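Local coordinates for protein 5-ketofructose reductase (Gluconobacter sp., PDB 7COK) that probably reduces 5-ketofructose with a nicotinamide cofactor, as an oxidoreductase of a novel class in the shikimate dehydrogenase family, at residues I258-E261 and I262-R266. Numbering follows the deposited sequence.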
loop_
_atom_site.group_PDB
_atom_site.type_symbol
_atom_site.label_atom_id
_atom_site.label_comp_id
_atom_site.label_asym_id
_atom_site.label_seq_id
_atom_site.Cartn_x
_atom_site.Cartn_y
_atom_site.Cartn_z
ATOM N N ILE A 258 2.764 14.727 -13.750
ATOM C CA ILE A 258 4.191 14.535 -14.025
ATOM C C ILE A 258 4.784 13.366 -13.242
ATOM O O ILE A 258 5.537 12.578 -13.821
ATOM C CB ILE A 258 4.969 15.851 -13.798
ATOM C CG1 ILE A 258 4.586 16.895 -14.859
ATOM C CG2 ILE A 258 6.489 15.637 -13.781
ATOM C CD1 ILE A 258 4.812 18.322 -14.393
ATOM N N GLY A 259 4.448 13.267 -11.958
ATOM C CA GLY A 259 4.940 12.187 -11.097
ATOM C C GLY A 259 4.523 10.818 -11.609
ATOM O O GLY A 259 5.336 9.901 -11.676
ATOM N N VAL A 260 3.249 10.682 -11.962
ATOM C CA VAL A 260 2.757 9.411 -12.482
ATOM C C VAL A 260 3.335 9.103 -13.864
ATOM O O VAL A 260 3.596 7.936 -14.170
ATOM C CB VAL A 260 1.224 9.329 -12.426
ATOM C CG1 VAL A 260 0.717 8.039 -13.044
ATOM C CG2 VAL A 260 0.740 9.409 -10.982
ATOM N N GLU A 261 3.563 10.135 -14.682
ATOM C CA GLU A 261 4.319 9.934 -15.921
ATOM C C GLU A 261 5.700 9.347 -15.650
ATOM O O GLU A 261 6.108 8.409 -16.332
ATOM C CB GLU A 261 4.415 11.211 -16.756
ATOM C CG GLU A 261 3.115 11.624 -17.417
ATOM C CD GLU A 261 3.205 12.988 -18.083
ATOM O OE1 GLU A 261 4.113 13.804 -17.764
ATOM O OE2 GLU A 261 2.345 13.254 -18.943
ATOM N N ILE A 262 6.384 9.873 -14.638
ATOM C CA ILE A 262 7.714 9.367 -14.240
ATOM C C ILE A 262 7.611 7.923 -13.765
ATOM O O ILE A 262 8.433 7.092 -14.128
ATOM C CB ILE A 262 8.377 10.288 -13.182
ATOM C CG1 ILE A 262 8.787 11.624 -13.836
ATOM C CG2 ILE A 262 9.602 9.629 -12.534
ATOM C CD1 ILE A 262 9.158 12.735 -12.864
ATOM N N TRP A 263 6.615 7.634 -12.940
ATOM C CA TRP A 263 6.473 6.302 -12.348
ATOM C C TRP A 263 6.019 5.207 -13.293
ATOM O O TRP A 263 6.509 4.056 -13.223
ATOM C CB TRP A 263 5.472 6.351 -11.197
ATOM C CG TRP A 263 5.899 7.177 -10.032
ATOM C CD1 TRP A 263 7.175 7.533 -9.681
ATOM C CD2 TRP A 263 5.052 7.659 -9.002
ATOM N NE1 TRP A 263 7.152 8.266 -8.521
ATOM C CE2 TRP A 263 5.861 8.343 -8.072
ATOM C CE3 TRP A 263 3.669 7.613 -8.790
ATOM C CZ2 TRP A 263 5.331 8.971 -6.934
ATOM C CZ3 TRP A 263 3.140 8.218 -7.673
ATOM C CH2 TRP A 263 3.974 8.899 -6.749
ATOM N N LEU A 264 5.057 5.540 -14.153
ATOM C CA LEU A 264 4.288 4.502 -14.852
ATOM C C LEU A 264 4.146 4.698 -16.337
ATOM O O LEU A 264 3.548 3.854 -17.016
ATOM C CB LEU A 264 2.887 4.390 -14.248
ATOM C CG LEU A 264 2.838 3.640 -12.927
ATOM C CD1 LEU A 264 1.481 3.858 -12.293
ATOM C CD2 LEU A 264 3.144 2.162 -13.141
ATOM N N GLY A 265 4.657 5.809 -16.859
ATOM C CA GLY A 265 4.545 6.104 -18.285
ATOM C C GLY A 265 3.128 6.338 -18.788
ATOM O O GLY A 265 2.867 6.114 -19.962
ATOM N N ARG A 266 2.224 6.744 -17.895
ATOM C CA ARG A 266 0.842 7.101 -18.231
ATOM C C ARG A 266 0.595 8.551 -17.862
ATOM O O ARG A 266 1.116 9.021 -16.826
ATOM C CB ARG A 266 -0.181 6.238 -17.482
ATOM C CG ARG A 266 -0.644 5.004 -18.203
ATOM C CD ARG A 266 0.022 3.818 -17.555
ATOM N NE ARG A 266 -0.187 2.609 -18.339
ATOM C CZ ARG A 266 0.680 1.616 -18.425
ATOM N NH1 ARG A 266 1.859 1.674 -17.793
ATOM N NH2 ARG A 266 0.359 0.566 -19.171
#
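Trp263 lays one face of its indole over the carbonyl oxygen of Gly259, one helical turn earlier. This is the C-terminal end of helix 248-264, which packs against the mixed sheet of the shikimate dehydrogenase-like substrate-binding domain. Gly259 O sits 3.2 Å from Trp263 CG, above the ring plane and toward its rim. The same oxygen accepts the hydrogen bond of Trp263 N. The ring is placed there by a chi1 of -65°, which sets CG beside its own backbone N. Val260 crosses the indole at about a right angle, with Val260 CG2 4.1 Å from Trp263 CE3. Beyond the segments, its side chain touches Thr11, Tyr31 and Cys94, and Trp263 NE1 makes a weak hydrogen bond to Val95 O. Replacing Trp263 by alanine is likely to open a gap between helix and sheet and leave Val95 O without its weak indole N-H partner.

Ile262 follows the same i to i+4 spacing with Ile258. The two side chains cross obliquely, with Ile258 CG2 4.0 Å from Ile262 CD1. Ile262 also reaches Ala96 of strand 94-98. Leu264 N donates to Val260 O at 2.8 Å, and the Leu264 side chain meets Ile9 and Tyr31.

Gly265 is the first residue to leave helical backbone angles, and its positive phi of 65° favours glycine. Its N still bonds to Glu261 O, but from above the carbonyl plane. The chain then turns so that Arg266 O comes 3.3 Å from Glu261 CG. Beyond CG the Glu261 chain is extended and carries OE2 to a hydrogen bond with Thr267 OG1. Arg266 NH1 reaches the carbonyl of Leu264 and donates to Leu264 O at 2.9 Å. The donor lies nearly in line with the C=O bond, but the N-H...O angle is bent to 141° and the oxygen is tilted out of the guanidinium plane.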